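PDB 4Z48: uncharacterized protein TP-0789 domain-containing protein from Desulfovibrio piger ATCC 29098, which is of unknown function but has the LolA-like fold, and may bind a lipid-modified or other hydrophobic ligand, as the lipoprotein carrier LolA does. Local coordinates for residues N74-L79 and Y95-S100. Numbering follows the deposited sequence.
Sequences NGTKYL and YLPAES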
loop_
_atom_site.group_PDB
_atom_site.type_symbol
_atom_site.label_atom_id
_atom_site.label_comp_id
_atom_site.label_asym_id
_atom_site.label_seq_id
_atom_site.Cartn_x
_atom_site.Cartn_y
_atom_site.Cartn_z
ATOM N N ASN A 74 4.208 -20.098 5.965
ATOM C CA ASN A 74 3.840 -20.757 4.701
ATOM C C ASN A 74 2.351 -21.083 4.666
ATOM O O ASN A 74 1.832 -21.716 5.596
ATOM C CB ASN A 74 4.639 -22.060 4.496
ATOM C CG ASN A 74 4.180 -22.839 3.287
ATOM O OD1 ASN A 74 3.417 -23.798 3.379
ATOM N ND2 ASN A 74 4.630 -22.440 2.128
ATOM N N GLY A 75 1.678 -20.672 3.598
ATOM C CA GLY A 75 0.240 -20.935 3.482
ATOM C C GLY A 75 -0.664 -19.783 3.916
ATOM O O GLY A 75 -1.875 -19.815 3.650
ATOM N N THR A 76 -0.106 -18.754 4.606
ATOM C CA THR A 76 -0.922 -17.582 4.996
ATOM C C THR A 76 -1.325 -16.874 3.703
ATOM O O THR A 76 -0.509 -16.721 2.804
ATOM C CB THR A 76 -0.177 -16.624 5.959
ATOM O OG1 THR A 76 0.406 -17.386 7.014
ATOM C CG2 THR A 76 -1.105 -15.504 6.537
ATOM N N LYS A 77 -2.601 -16.526 3.596
ATOM C CA LYS A 77 -3.160 -15.847 2.447
ATOM C C LYS A 77 -4.047 -14.684 2.891
ATOM O O LYS A 77 -4.855 -14.835 3.806
ATOM C CB LYS A 77 -3.976 -16.797 1.563
ATOM C CG LYS A 77 -3.186 -17.907 0.872
ATOM C CD LYS A 77 -4.165 -18.871 0.243
ATOM C CE LYS A 77 -3.518 -19.812 -0.728
ATOM N NZ LYS A 77 -4.529 -20.516 -1.559
ATOM N N TYR A 78 -3.887 -13.540 2.234
ATOM C CA TYR A 78 -4.731 -12.352 2.409
ATOM C C TYR A 78 -5.502 -12.096 1.145
ATOM O O TYR A 78 -4.899 -12.036 0.077
ATOM C CB TYR A 78 -3.926 -11.107 2.764
ATOM C CG TYR A 78 -3.405 -11.107 4.170
ATOM C CD1 TYR A 78 -2.274 -11.852 4.517
ATOM C CD2 TYR A 78 -4.000 -10.316 5.155
ATOM C CE1 TYR A 78 -1.772 -11.835 5.815
ATOM C CE2 TYR A 78 -3.504 -10.293 6.454
ATOM C CZ TYR A 78 -2.371 -11.026 6.771
ATOM O OH TYR A 78 -1.875 -10.993 8.051
ATOM N N LEU A 79 -6.837 -11.963 1.257
ATOM C CA LEU A 79 -7.709 -11.632 0.133
ATOM C C LEU A 79 -8.225 -10.198 0.362
ATOM O O LEU A 79 -8.761 -9.914 1.423
ATOM C CB LEU A 79 -8.864 -12.640 -0.017
ATOM C CG LEU A 79 -9.876 -12.396 -1.162
ATOM C CD1 LEU A 79 -9.194 -12.300 -2.518
ATOM C CD2 LEU A 79 -10.907 -13.505 -1.209
ATOM N N TYR A 95 -6.428 -16.123 5.630
ATOM C CA TYR A 95 -6.402 -17.562 5.902
ATOM C C TYR A 95 -5.134 -17.826 6.744
ATOM O O TYR A 95 -4.028 -17.498 6.302
ATOM C CB TYR A 95 -6.430 -18.404 4.618
ATOM C CG TYR A 95 -6.195 -19.869 4.898
ATOM C CD1 TYR A 95 -7.244 -20.704 5.279
ATOM C CD2 TYR A 95 -4.910 -20.410 4.853
ATOM C CE1 TYR A 95 -7.021 -22.037 5.617
ATOM C CE2 TYR A 95 -4.679 -21.747 5.174
ATOM C CZ TYR A 95 -5.742 -22.561 5.533
ATOM O OH TYR A 95 -5.522 -23.877 5.841
ATOM N N LEU A 96 -5.308 -18.361 7.956
ATOM C CA LEU A 96 -4.225 -18.674 8.903
ATOM C C LEU A 96 -3.946 -20.186 8.877
ATOM O O LEU A 96 -4.827 -20.956 9.258
ATOM C CB LEU A 96 -4.587 -18.206 10.323
ATOM C CG LEU A 96 -4.814 -16.684 10.476
ATOM C CD1 LEU A 96 -5.580 -16.378 11.774
ATOM C CD2 LEU A 96 -3.509 -15.919 10.439
ATOM N N PRO A 97 -2.748 -20.626 8.402
ATOM C CA PRO A 97 -2.499 -22.072 8.256
ATOM C C PRO A 97 -2.477 -22.863 9.564
ATOM O O PRO A 97 -2.829 -24.043 9.521
ATOM C CB PRO A 97 -1.128 -22.123 7.573
ATOM C CG PRO A 97 -0.462 -20.781 7.938
ATOM C CD PRO A 97 -1.613 -19.837 7.868
ATOM N N ALA A 98 -2.036 -22.252 10.692
ATOM C CA ALA A 98 -1.947 -22.940 12.004
ATOM C C ALA A 98 -3.314 -23.385 12.548
ATOM O O ALA A 98 -3.382 -24.400 13.260
ATOM C CB ALA A 98 -1.281 -22.035 13.030
ATOM N N GLU A 99 -4.382 -22.618 12.233
ATOM C CA GLU A 99 -5.718 -22.977 12.713
ATOM C C GLU A 99 -6.667 -23.360 11.559
ATOM O O GLU A 99 -7.831 -23.703 11.822
ATOM C CB GLU A 99 -6.314 -21.854 13.578
ATOM C CG GLU A 99 -5.787 -21.846 15.009
ATOM C CD GLU A 99 -6.346 -22.915 15.929
ATOM O OE1 GLU A 99 -7.515 -22.776 16.357
ATOM O OE2 GLU A 99 -5.609 -23.876 16.249
ATOM N N SER A 100 -6.153 -23.375 10.292
ATOM C CA SER A 100 -6.855 -23.746 9.047
ATOM C C SER A 100 -8.201 -22.975 8.998
ATOM O O SER A 100 -9.249 -23.538 8.668
ATOM C CB SER A 100 -7.054 -25.259 8.956
ATOM O OG SER A 100 -5.829 -25.975 9.033
#
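K77 and Y95 pair at the open end of an antiparallel beta hairpin, where strand 77-82 begins and strand 91-96 runs out. They form a hydrogen-bonded pair: Y95 N gives a short, fairly straight bond to K77 O (2.7 Å), and K77 N returns a longer one to Y95 O (3.2 Å), meeting a lone pair in the carbonyl plane. Y95 O also takes a CA-H...O contact from T76 CA at 3.4 Å. Both side chains leave the same face of the hairpin, their CB atoms 4.2 Å apart; the lysine chain then leads away, and its NZ hydrogen-bonds A243 O near the C-terminus. With CG anti to the backbone N (chi1 171°), the Y95 ring leans forward along its strand, alongside G75, and presents its edge, in plane, to G75 O, 3.3 Å from CD2. In this LolA-like fold of antiparallel strands, strand 77-82 is flanked by 91-96 and 60-69, and G75 and T76 also make backbone hydrogen bonds to F67 of the latter. Beyond the paired residues P97 lies across the incoming chain: its CG sits 3.4 Å from N74 O, while its CD lies 3.3 Å from T76 OG1. That hydroxyl, held beside its own backbone N (chi1 -48°), hydrogen-bonds V73 O, and T76 CG2 lies 3.5 Å from Y95 O. G75, with phi at 97°, has a backbone conformation glycine readily adopts.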